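Local coordinates for protein manganese-dependent inorganic pyrophosphatase (Methanocaldococcus jannaschii, PDB 2EB0) that probably hydrolyses inorganic diphosphate to two phosphates, using a pair of manganese ions in each subunit, at residues V20-Y23 with Y28-R31; Y102-G107 with I113-F118; G138-A143 with K165-I170. All blocks are in the same frame, centred on the assembly; numbering follows the deposited sequence.

How the contacts relate
Followed from the N terminus, the three contacts come in series: none nests inside or crosses another. Contact 1 closes the four-residue connection between helix 12-25 and strand 28-31. Contact 2 folds helix 109-118 back against the end of strand 100-103, across five residues. Contact 3 has the widest span, bringing helix 158-171 beside helix 134-148 across 21 intervening residues. Contacts 1 and 2 reach opposite halves of the same six-stranded parallel sheet, while contact 3 is purely helical. They nevertheless touch: Leu21 meets Ile113, Val20 meets Leu140 and Ala114 meets Leu167, so helix 12-25, helix 109-118 and the two helices of contact 3 pack against one another in turn.

Contact 1 of 3, residues V20-Y23 with Y28-R31; sequences VLAY and YPAR
Ala22 sets its methyl against the backbone and ring of Pro29, where the second half of a beta-alpha-beta crossover returns to the sheet: strand 2-5 leads into helix 12-25, which hands over to strand 28-31, parallel to the first. The two backbones are closest at this pair, with Ala22 CA and Pro29 CA 5.3 Å apart, a close approach consistent with the small alanine on the helix side.

Apolar packing carries the contact, and it is small, burying 90 Å² in all. The bond from Ala22 CA to CB points at the strand, and the methyl settles beside the start of the proline ring, with Ala22 CB 3.8 Å from Pro29 CB and 3.9 Å from Pro29 CD. It therefore meets the ring at the carbons flanking its backbone atoms. The same methyl also touches Val4 of strand 2-5, so it sits beside both neighbouring strands of the crossover.

Backbone hydrogen bonds hold the strand itself in the sheet: Tyr28 pairs with Arg2 and Val4, and Arg31 with Glu52 and Ile54. The bond from Tyr28 CA to CB points away from the helix, and the ring meets that of Tyr3.

The remaining touch is on the peptide link between Tyr28 and Pro29: Ala22 CB lies 3.7 Å from Pro29 N and 4.0 Å from Tyr28 C.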
ATOM      1  N   VAL B  20       3.815  19.308  -8.609  1.00 21.50           N
ATOM      2  CA  VAL B  20       2.619  19.086  -9.406  1.00 21.32           C
ATOM      3  C   VAL B  20       1.427  18.602  -8.574  1.00 21.39           C
ATOM      4  O   VAL B  20       0.319  19.107  -8.734  1.00 22.41           O
ATOM      5  CB  VAL B  20       2.927  18.104 -10.562  1.00 15.80           C
ATOM      6  CG1 VAL B  20       1.703  17.919 -11.455  1.00 12.43           C
ATOM      7  CG2 VAL B  20       4.102  18.651 -11.380  1.00 15.73           C
ATOM      8  N   LEU B  21       1.649  17.656  -7.667  1.00 17.62           N
ATOM      9  CA  LEU B  21       0.541  17.173  -6.855  1.00 18.99           C
ATOM     10  C   LEU B  21       0.056  18.283  -5.926  1.00 18.82           C
ATOM     11  O   LEU B  21      -1.146  18.447  -5.720  1.00 15.92           O
ATOM     12  CB  LEU B  21       0.947  15.935  -6.049  1.00 22.45           C
ATOM     13  CG  LEU B  21      -0.194  15.209  -5.324  1.00 20.70           C
ATOM     14  CD1 LEU B  21      -1.305  14.877  -6.312  1.00 18.92           C
ATOM     15  CD2 LEU B  21       0.334  13.929  -4.672  1.00 22.07           C
ATOM     16  N   ALA B  22       0.992  19.053  -5.379  1.00 21.93           N
ATOM     17  CA  ALA B  22       0.643  20.162  -4.496  1.00 22.91           C
ATOM     18  C   ALA B  22      -0.231  21.150  -5.260  1.00 23.46           C
ATOM     19  O   ALA B  22      -1.178  21.709  -4.714  1.00 26.39           O
ATOM     20  CB  ALA B  22       1.890  20.852  -4.005  1.00 16.19           C
ATOM     21  N   TYR B  23       0.100  21.363  -6.527  1.00 24.67           N
ATOM     22  CA  TYR B  23      -0.664  22.266  -7.384  1.00 24.92           C
ATOM     23  C   TYR B  23      -2.100  21.761  -7.530  1.00 25.36           C
ATOM     24  O   TYR B  23      -3.048  22.531  -7.425  1.00 25.45           O
ATOM     25  CB  TYR B  23      -0.005  22.349  -8.764  1.00 24.99           C
ATOM     26  CG  TYR B  23      -0.886  22.893  -9.865  1.00 24.18           C
ATOM     27  CD1 TYR B  23      -1.114  24.261  -9.999  1.00 26.05           C
ATOM     28  CD2 TYR B  23      -1.480  22.034 -10.785  1.00 24.70           C
ATOM     29  CE1 TYR B  23      -1.916  24.767 -11.034  1.00 25.77           C
ATOM     30  CE2 TYR B  23      -2.283  22.522 -11.819  1.00 25.57           C
ATOM     31  CZ  TYR B  23      -2.495  23.888 -11.937  1.00 27.57           C
ATOM     32  OH  TYR B  23      -3.291  24.361 -12.959  1.00 29.71           O
ATOM     33  N   TYR B  28       0.878  22.986   0.032  1.00 28.25           N
ATOM     34  CA  TYR B  28       2.271  23.386  -0.141  1.00 27.66           C
ATOM     35  C   TYR B  28       3.253  22.305  -0.582  1.00 27.25           C
ATOM     36  O   TYR B  28       3.273  21.200  -0.031  1.00 27.44           O
ATOM     37  CB  TYR B  28       2.811  23.994   1.156  1.00 40.47           C
ATOM     38  CG  TYR B  28       1.939  25.067   1.764  1.00 43.79           C
ATOM     39  CD1 TYR B  28       1.462  26.128   0.993  1.00 45.17           C
ATOM     40  CD2 TYR B  28       1.599  25.027   3.115  1.00 44.26           C
ATOM     41  CE1 TYR B  28       0.666  27.119   1.552  1.00 45.59           C
ATOM     42  CE2 TYR B  28       0.805  26.016   3.684  1.00 46.13           C
ATOM     43  CZ  TYR B  28       0.342  27.059   2.899  1.00 46.69           C
ATOM     44  OH  TYR B  28      -0.445  28.040   3.460  1.00 47.05           O
ATOM     45  N   PRO B  29       4.089  22.616  -1.587  1.00 21.09           N
ATOM     46  CA  PRO B  29       5.092  21.676  -2.089  1.00 21.07           C
ATOM     47  C   PRO B  29       6.300  21.793  -1.165  1.00 20.78           C
ATOM     48  O   PRO B  29       6.551  22.860  -0.597  1.00 20.66           O
ATOM     49  CB  PRO B  29       5.394  22.210  -3.480  1.00 19.68           C
ATOM     50  CG  PRO B  29       5.278  23.690  -3.277  1.00 20.70           C
ATOM     51  CD  PRO B  29       3.998  23.793  -2.467  1.00 20.52           C
ATOM     52  N   ALA B  30       7.053  20.715  -1.007  1.00 19.10           N
ATOM     53  CA  ALA B  30       8.212  20.775  -0.139  1.00 19.48           C
ATOM     54  C   ALA B  30       9.199  19.676  -0.492  1.00 19.80           C
ATOM     55  O   ALA B  30       8.885  18.772  -1.280  1.00 17.04           O
ATOM     56  CB  ALA B  30       7.778  20.655   1.319  1.00 22.75           C
ATOM     57  N   ARG B  31      10.388  19.771   0.103  1.00 22.38           N
ATOM     58  CA  ARG B  31      11.470  18.825  -0.119  1.00 22.61           C
ATOM     59  C   ARG B  31      12.149  18.486   1.211  1.00 22.40           C
ATOM     60  O   ARG B  31      12.127  19.281   2.148  1.00 23.79           O
ATOM     61  CB  ARG B  31      12.482  19.437  -1.097  1.00 23.84           C
ATOM     62  CG  ARG B  31      13.021  20.787  -0.643  1.00 25.94           C
ATOM     63  CD  ARG B  31      13.701  21.556  -1.779  1.00 28.55           C
ATOM     64  NE  ARG B  31      14.227  22.848  -1.332  1.00 27.20           N
ATOM     65  CZ  ARG B  31      15.418  23.011  -0.755  1.00 28.71           C
ATOM     66  NH1 ARG B  31      16.218  21.968  -0.552  1.00 22.86           N
ATOM     67  NH2 ARG B  31      15.813  24.221  -0.383  1.00 26.07           N
TER

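Contact 2 of 3, residues Y102-G107 with I113-F118; sequences YAKPVG and IAELYF
Tyr102 and Lys104, at the end of strand 100-103 and just beyond it, reach across to Glu115 and Leu116 on helix 109-118. The bond from Tyr102 CA to CB points toward the helix, and with CG anti to the residue's own nitrogen (chi1 -174°) Tyr102 CE2 comes beside Leu116, 3.7 Å from Leu116 CD1. Ring and leucine run alongside one another with opposite headings.

The phenol oxygen does not bond Glu115 directly, since Tyr102 OH and Glu115 OE1 are 4.2 Å apart. A water joins them: it lies in the ring plane at the ring's edge, accepts from Tyr102 OH at 2.7 Å and donates to Glu115 OE1 at 2.9 Å. Ring and carboxylate planes differ by 31°.

Lys104 comes to the same oxygen crosswise, at about a right angle to the extended Glu115 chain. Its third torsion (chi3 91°) departs from a staggered value, and this bend brings the methylene in first: Lys104 CE is 3.1 Å from Glu115 OE1, while NZ makes a long salt bridge of 3.6 Å to it. A phenylalanine in place of Tyr102 would probably keep the packing on Leu116 but leave the bridging water without its donor and Glu115 OE1 less firmly placed.

Beyond the strand, Pro105 centres an inverse gamma turn, with Val106 N bonded to Lys104 O at 2.7 Å. Val106 O accepts from His88 ND1, making Val106 a second-shell partner of His88, a manganese ligand. Across the dimer interface Tyr102 meets Tyr102 of the second subunit, and the sheet continues antiparallel into that chain.

Chemically, Glu115 OE1 is a shared acceptor, held by one sound water bond; the Lys104 ammonium stands at a long separation, so the charge pairing is probably weak.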
ATOM      1  N   TYR B 102      -1.970   5.183  -3.002  1.00 15.21           N
ATOM      2  CA  TYR B 102      -2.018   4.849  -4.417  1.00 17.24           C
ATOM      3  C   TYR B 102      -0.623   4.682  -5.007  1.00 17.14           C
ATOM      4  O   TYR B 102       0.126   5.659  -5.156  1.00 15.05           O
ATOM      5  CB  TYR B 102      -2.793   5.924  -5.188  1.00 21.93           C
ATOM      6  CG  TYR B 102      -3.011   5.592  -6.648  1.00 26.45           C
ATOM      7  CD1 TYR B 102      -3.412   4.312  -7.043  1.00 26.51           C
ATOM      8  CD2 TYR B 102      -2.823   6.556  -7.639  1.00 25.78           C
ATOM      9  CE1 TYR B 102      -3.611   4.004  -8.383  1.00 28.07           C
ATOM     10  CE2 TYR B 102      -3.025   6.256  -8.985  1.00 25.07           C
ATOM     11  CZ  TYR B 102      -3.417   4.980  -9.350  1.00 27.02           C
ATOM     12  OH  TYR B 102      -3.602   4.674 -10.678  1.00 26.33           O
ATOM     13  N   ALA B 103      -0.275   3.437  -5.321  1.00 14.38           N
ATOM     14  CA  ALA B 103       1.023   3.133  -5.916  1.00 17.75           C
ATOM     15  C   ALA B 103       0.901   2.149  -7.089  1.00 18.21           C
ATOM     16  O   ALA B 103       0.195   1.149  -7.007  1.00 18.50           O
ATOM     17  CB  ALA B 103       1.982   2.579  -4.846  1.00  9.78           C
ATOM     18  N   LYS B 104       1.574   2.457  -8.192  1.00 27.12           N
ATOM     19  CA  LYS B 104       1.562   1.592  -9.369  1.00 28.15           C
ATOM     20  C   LYS B 104       3.006   1.254  -9.675  1.00 26.56           C
ATOM     21  O   LYS B 104       3.877   2.114  -9.590  1.00 28.77           O
ATOM     22  CB  LYS B 104       0.944   2.298 -10.584  1.00 24.30           C
ATOM     23  CG  LYS B 104      -0.532   2.624 -10.436  1.00 29.48           C
ATOM     24  CD  LYS B 104      -1.087   3.406 -11.631  1.00 31.28           C
ATOM     25  CE  LYS B 104      -1.671   2.505 -12.727  1.00 32.55           C
ATOM     26  NZ  LYS B 104      -0.656   1.807 -13.555  1.00 33.44           N
ATOM     27  N   PRO B 105       3.285  -0.008 -10.023  1.00 22.10           N
ATOM     28  CA  PRO B 105       4.683  -0.328 -10.321  1.00 18.42           C
ATOM     29  C   PRO B 105       5.128   0.162 -11.710  1.00 20.82           C
ATOM     30  O   PRO B 105       5.413  -0.639 -12.595  1.00 21.72           O
ATOM     31  CB  PRO B 105       4.729  -1.849 -10.171  1.00 13.40           C
ATOM     32  CG  PRO B 105       3.350  -2.278 -10.621  1.00 16.91           C
ATOM     33  CD  PRO B 105       2.434  -1.216 -10.008  1.00 15.01           C
ATOM     34  N   VAL B 106       5.182   1.482 -11.893  1.00 21.34           N
ATOM     35  CA  VAL B 106       5.618   2.067 -13.161  1.00 21.70           C
ATOM     36  C   VAL B 106       6.987   2.734 -13.018  1.00 22.87           C
ATOM     37  O   VAL B 106       7.637   2.626 -11.979  1.00 23.24           O
ATOM     38  CB  VAL B 106       4.617   3.114 -13.698  1.00 24.42           C
ATOM     39  CG1 VAL B 106       3.382   2.421 -14.235  1.00 26.88           C
ATOM     40  CG2 VAL B 106       4.240   4.095 -12.595  1.00 23.16           C
ATOM     41  N   GLY B 107       7.416   3.432 -14.065  1.00 20.74           N
ATOM     42  CA  GLY B 107       8.719   4.068 -14.044  1.00 18.06           C
ATOM     43  C   GLY B 107       8.890   5.239 -13.095  1.00 18.98           C
ATOM     44  O   GLY B 107      10.004   5.514 -12.652  1.00 18.04           O
ATOM     45  N   ILE B 113       0.723  10.201 -11.613  1.00 24.67           N
ATOM     46  CA  ILE B 113      -0.012  11.455 -11.539  1.00 23.98           C
ATOM     47  C   ILE B 113      -0.557  11.883 -12.895  1.00 24.09           C
ATOM     48  O   ILE B 113      -1.702  12.328 -13.000  1.00 26.22           O
ATOM     49  CB  ILE B 113       0.885  12.572 -10.964  1.00 16.39           C
ATOM     50  CG1 ILE B 113       1.268  12.224  -9.526  1.00 17.63           C
ATOM     51  CG2 ILE B 113       0.158  13.917 -11.005  1.00 15.89           C
ATOM     52  CD1 ILE B 113       2.230  13.208  -8.889  1.00 18.02           C
ATOM     53  N   ALA B 114       0.267  11.734 -13.927  1.00 22.33           N
ATOM     54  CA  ALA B 114      -0.119  12.113 -15.276  1.00 23.08           C
ATOM     55  C   ALA B 114      -1.258  11.245 -15.794  1.00 24.94           C
ATOM     56  O   ALA B 114      -2.169  11.738 -16.475  1.00 22.91           O
ATOM     57  CB  ALA B 114       1.087  12.012 -16.214  1.00 14.02           C
ATOM     58  N   GLU B 115      -1.210   9.954 -15.481  1.00 25.74           N
ATOM     59  CA  GLU B 115      -2.254   9.060 -15.947  1.00 27.46           C
ATOM     60  C   GLU B 115      -3.572   9.451 -15.310  1.00 28.12           C
ATOM     61  O   GLU B 115      -4.625   9.370 -15.942  1.00 28.76           O
ATOM     62  CB  GLU B 115      -1.934   7.606 -15.620  1.00 31.17           C
ATOM     63  CG  GLU B 115      -3.095   6.680 -15.922  1.00 31.42           C
ATOM     64  CD  GLU B 115      -2.768   5.232 -15.663  1.00 34.97           C
ATOM     65  OE1 GLU B 115      -2.196   4.937 -14.595  1.00 35.23           O
ATOM     66  OE2 GLU B 115      -3.095   4.385 -16.524  1.00 38.68           O
ATOM     67  N   LEU B 116      -3.523   9.876 -14.056  1.00 22.93           N
ATOM     68  CA  LEU B 116      -4.744  10.298 -13.392  1.00 22.05           C
ATOM     69  C   LEU B 116      -5.231  11.576 -14.049  1.00 23.21           C
ATOM     70  O   LEU B 116      -6.437  11.781 -14.251  1.00 20.96           O
ATOM     71  CB  LEU B 116      -4.497  10.558 -11.912  1.00 17.70           C
ATOM     72  CG  LEU B 116      -4.308   9.309 -11.058  1.00 17.82           C
ATOM     73  CD1 LEU B 116      -4.176   9.724  -9.598  1.00 10.49           C
ATOM     74  CD2 LEU B 116      -5.516   8.380 -11.243  1.00 15.52           C
ATOM     75  N   TYR B 117      -4.280  12.437 -14.394  1.00 22.24           N
ATOM     76  CA  TYR B 117      -4.632  13.699 -15.010  1.00 26.13           C
ATOM     77  C   TYR B 117      -5.346  13.568 -16.343  1.00 25.23           C
ATOM     78  O   TYR B 117      -6.432  14.114 -16.521  1.00 27.75           O
ATOM     79  CB  TYR B 117      -3.398  14.570 -15.192  1.00 25.34           C
ATOM     80  CG  TYR B 117      -3.692  15.815 -15.969  1.00 25.05           C
ATOM     81  CD1 TYR B 117      -3.329  15.923 -17.309  1.00 28.38           C
ATOM     82  CD2 TYR B 117      -4.376  16.872 -15.380  1.00 24.28           C
ATOM     83  CE1 TYR B 117      -3.641  17.054 -18.046  1.00 28.94           C
ATOM     84  CE2 TYR B 117      -4.697  18.005 -16.102  1.00 26.71           C
ATOM     85  CZ  TYR B 117      -4.328  18.092 -17.433  1.00 28.25           C
ATOM     86  OH  TYR B 117      -4.644  19.213 -18.153  1.00 27.94           O
ATOM     87  N   PHE B 118      -4.742  12.849 -17.279  1.00 28.23           N
ATOM     88  CA  PHE B 118      -5.341  12.699 -18.593  1.00 30.09           C
ATOM     89  C   PHE B 118      -6.647  11.916 -18.597  1.00 32.56           C
ATOM     90  O   PHE B 118      -7.486  12.113 -19.478  1.00 31.97           O
ATOM     91  CB  PHE B 118      -4.332  12.087 -19.557  1.00 22.92           C
ATOM     92  CG  PHE B 118      -3.194  13.012 -19.895  1.00 23.21           C
ATOM     93  CD1 PHE B 118      -1.884  12.696 -19.531  1.00 19.96           C
ATOM     94  CD2 PHE B 118      -3.435  14.205 -20.583  1.00 19.62           C
ATOM     95  CE1 PHE B 118      -0.826  13.555 -19.848  1.00 21.43           C
ATOM     96  CE2 PHE B 118      -2.393  15.068 -20.902  1.00 20.90           C
ATOM     97  CZ  PHE B 118      -1.078  14.743 -20.534  1.00 22.69           C
TER
HETATM   98  O   HOH W   1      -2.616   6.570 -12.276  1.00 27.41           O

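Contact 3 of 3, residues G138-A143 with K165-I170; sequences GLLLSA and KKLAEI
Leu167 packs into the angle between Leu140 and Leu141, joining helix 134-148 to helix 158-171. The two short segments run roughly antiparallel, with a crossing angle of -144° and axes 8.6 Å apart at closest approach. The backbones come nearest where Leu141 CA and Leu167 CA are 5.8 Å apart.

The Leu167 side chain can be followed outward. Leu167 CB lies beside Leu141 CB at 4.1 Å. CG lies anti to the carbonyl carbon (chi1 -66°), which directs the fork toward Leu140 and the backbone at Leu141. One prong, Leu167 CD1, drops to the base of the neighbouring side chain, 3.7 Å from Leu140 CB, and also comes to 3.9 Å from Leu141 N, thus lying against the helix backbone itself. The other prong, Leu167 CD2, meets a methyl tip, Leu140 CD1, at 4.0 Å. The Leu140 and Leu167 side chains cross at about a right angle.

Leu141 takes the other direction. Its CG is anti to the backbone nitrogen (chi1 172°), and it passes beside Leu167 to lay Leu141 CD2 on Ala168, 3.7 Å from Ala168 CA. The small alanine lets that methyl approach the helix backbone closely. Within helix 134-148, Ser142 OG donates to Gly138 O, on the opposite face of that carbonyl plane from Ser142 N.

All four residues touching across the pair are buried. Helix 134-148 also carries Asp147, a manganese ligand, and the Leu140 side chain is about 7 Å from that of Asp13, another ligand, so the packing lies close behind the metal site. Phe118 of helix 109-118 packs on Leu167 and Leu132 covers both Leu140 and Leu167, while Leu139, which takes no part in this contact, packs against helices 12-25 and 37-45, leaving helix 134-148 wedged among several helices of the domain.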
ATOM      1  N   GLY B 138       6.080  19.930 -18.224  1.00 21.08           N
ATOM      2  CA  GLY B 138       7.497  19.743 -18.474  1.00 20.97           C
ATOM      3  C   GLY B 138       8.190  19.045 -17.320  1.00 20.91           C
ATOM      4  O   GLY B 138       9.107  18.257 -17.540  1.00 21.74           O
ATOM      5  N   LEU B 139       7.771  19.331 -16.087  1.00 21.00           N
ATOM      6  CA  LEU B 139       8.384  18.691 -14.921  1.00 20.94           C
ATOM      7  C   LEU B 139       8.037  17.214 -14.871  1.00 20.33           C
ATOM      8  O   LEU B 139       8.891  16.377 -14.581  1.00 19.24           O
ATOM      9  CB  LEU B 139       7.918  19.325 -13.608  1.00 22.58           C
ATOM     10  CG  LEU B 139       8.213  20.783 -13.267  1.00 26.15           C
ATOM     11  CD1 LEU B 139       7.880  20.974 -11.795  1.00 25.90           C
ATOM     12  CD2 LEU B 139       9.674  21.145 -13.532  1.00 26.49           C
ATOM     13  N   LEU B 140       6.773  16.898 -15.136  1.00 15.41           N
ATOM     14  CA  LEU B 140       6.328  15.515 -15.121  1.00 15.69           C
ATOM     15  C   LEU B 140       7.101  14.751 -16.178  1.00 16.48           C
ATOM     16  O   LEU B 140       7.515  13.607 -15.963  1.00 17.24           O
ATOM     17  CB  LEU B 140       4.831  15.425 -15.411  1.00 18.02           C
ATOM     18  CG  LEU B 140       3.869  15.996 -14.370  1.00 22.35           C
ATOM     19  CD1 LEU B 140       2.427  15.700 -14.817  1.00 11.66           C
ATOM     20  CD2 LEU B 140       4.151  15.384 -13.001  1.00 11.66           C
ATOM     21  N   LEU B 141       7.284  15.397 -17.326  1.00 22.32           N
ATOM     22  CA  LEU B 141       8.017  14.813 -18.437  1.00 19.88           C
ATOM     23  C   LEU B 141       9.439  14.524 -17.994  1.00 18.06           C
ATOM     24  O   LEU B 141       9.954  13.431 -18.198  1.00 17.84           O
ATOM     25  CB  LEU B 141       8.050  15.779 -19.621  1.00 16.13           C
ATOM     26  CG  LEU B 141       8.968  15.351 -20.772  1.00 19.15           C
ATOM     27  CD1 LEU B 141       8.668  13.920 -21.185  1.00 16.34           C
ATOM     28  CD2 LEU B 141       8.769  16.305 -21.948  1.00 19.40           C
ATOM     29  N   SER B 142      10.071  15.523 -17.395  1.00 14.23           N
ATOM     30  CA  SER B 142      11.444  15.384 -16.923  1.00 15.98           C
ATOM     31  C   SER B 142      11.545  14.260 -15.891  1.00 15.83           C
ATOM     32  O   SER B 142      12.487  13.466 -15.909  1.00 15.93           O
ATOM     33  CB  SER B 142      11.916  16.698 -16.298  1.00 14.38           C
ATOM     34  OG  SER B 142      11.681  17.777 -17.180  1.00 18.57           O
ATOM     35  N   ALA B 143      10.565  14.204 -14.998  1.00 14.17           N
ATOM     36  CA  ALA B 143      10.541  13.186 -13.956  1.00 14.85           C
ATOM     37  C   ALA B 143      10.502  11.795 -14.570  1.00 16.17           C
ATOM     38  O   ALA B 143      11.233  10.905 -14.141  1.00 16.49           O
ATOM     39  CB  ALA B 143       9.330  13.394 -13.038  1.00 14.14           C
ATOM     40  N   LYS B 165       4.986  11.070 -24.108  0.50  4.64           N
ATOM     41  CA  LYS B 165       4.608  11.683 -25.374  0.50  4.08           C
ATOM     42  C   LYS B 165       3.541  12.761 -25.220  0.50  3.56           C
ATOM     43  O   LYS B 165       3.638  13.822 -25.817  0.50  2.80           O
ATOM     44  CB  LYS B 165       4.118  10.622 -26.363  0.50 15.13           C
ATOM     45  CG  LYS B 165       5.215   9.705 -26.888  0.50 19.67           C
ATOM     46  CD  LYS B 165       4.683   8.765 -27.961  0.50 19.21           C
ATOM     47  CE  LYS B 165       5.749   7.787 -28.436  0.50 19.29           C
ATOM     48  NZ  LYS B 165       6.151   6.834 -27.363  0.50 19.71           N
ATOM     49  N   LYS B 166       2.513  12.479 -24.435  1.00 19.79           N
ATOM     50  CA  LYS B 166       1.435  13.434 -24.226  1.00 22.12           C
ATOM     51  C   LYS B 166       1.896  14.658 -23.441  1.00 24.28           C
ATOM     52  O   LYS B 166       1.428  15.770 -23.687  1.00 23.54           O
ATOM     53  CB  LYS B 166       0.278  12.757 -23.501  1.00 27.38           C
ATOM     54  CG  LYS B 166      -0.467  11.750 -24.353  1.00 29.02           C
ATOM     55  CD  LYS B 166      -1.405  10.898 -23.512  1.00 31.31           C
ATOM     56  CE  LYS B 166      -2.776  10.776 -24.159  1.00 34.13           C
ATOM     57  NZ  LYS B 166      -3.505  12.084 -24.173  1.00 35.57           N
ATOM     58  N   LEU B 167       2.806  14.451 -22.494  1.00 24.92           N
ATOM     59  CA  LEU B 167       3.327  15.553 -21.686  1.00 26.85           C
ATOM     60  C   LEU B 167       4.225  16.447 -22.539  1.00 27.08           C
ATOM     61  O   LEU B 167       4.179  17.668 -22.419  1.00 27.87           O
ATOM     62  CB  LEU B 167       4.102  15.011 -20.479  1.00 19.05           C
ATOM     63  CG  LEU B 167       3.223  14.257 -19.479  1.00 18.08           C
ATOM     64  CD1 LEU B 167       4.095  13.533 -18.468  1.00 15.78           C
ATOM     65  CD2 LEU B 167       2.266  15.241 -18.786  1.00 15.97           C
ATOM     66  N   ALA B 168       5.032  15.825 -23.399  1.00 24.33           N
ATOM     67  CA  ALA B 168       5.926  16.554 -24.299  1.00 26.72           C
ATOM     68  C   ALA B 168       5.097  17.478 -25.185  1.00 28.31           C
ATOM     69  O   ALA B 168       5.507  18.598 -25.502  1.00 27.47           O
ATOM     70  CB  ALA B 168       6.718  15.572 -25.170  1.00 12.62           C
ATOM     71  N   GLU B 169       3.922  16.994 -25.577  1.00 39.68           N
ATOM     72  CA  GLU B 169       3.012  17.762 -26.421  1.00 41.23           C
ATOM     73  C   GLU B 169       2.561  19.037 -25.720  1.00 39.88           C
ATOM     74  O   GLU B 169       2.517  20.108 -26.328  1.00 39.97           O
ATOM     75  CB  GLU B 169       1.787  16.914 -26.777  1.00 69.45           C
ATOM     76  CG  GLU B 169       0.704  17.663 -27.535  1.00 76.53           C
ATOM     77  CD  GLU B 169      -0.512  16.799 -27.833  1.00 82.06           C
ATOM     78  OE1 GLU B 169      -1.502  17.333 -28.377  1.00 84.61           O
ATOM     79  OE2 GLU B 169      -0.481  15.587 -27.527  1.00 82.82           O
ATOM     80  N   ILE B 170       2.227  18.918 -24.438  1.00 28.03           N
ATOM     81  CA  ILE B 170       1.774  20.062 -23.657  1.00 27.02           C
ATOM     82  C   ILE B 170       2.924  21.007 -23.324  1.00 25.61           C
ATOM     83  O   ILE B 170       2.772  22.228 -23.400  1.00 24.67           O
ATOM     84  CB  ILE B 170       1.118  19.616 -22.329  1.00 35.42           C
ATOM     85  CG1 ILE B 170      -0.053  18.673 -22.614  1.00 36.80           C
ATOM     86  CG2 ILE B 170       0.645  20.834 -21.545  1.00 35.78           C
ATOM     87  CD1 ILE B 170      -0.675  18.091 -21.369  1.00 35.98           C
TER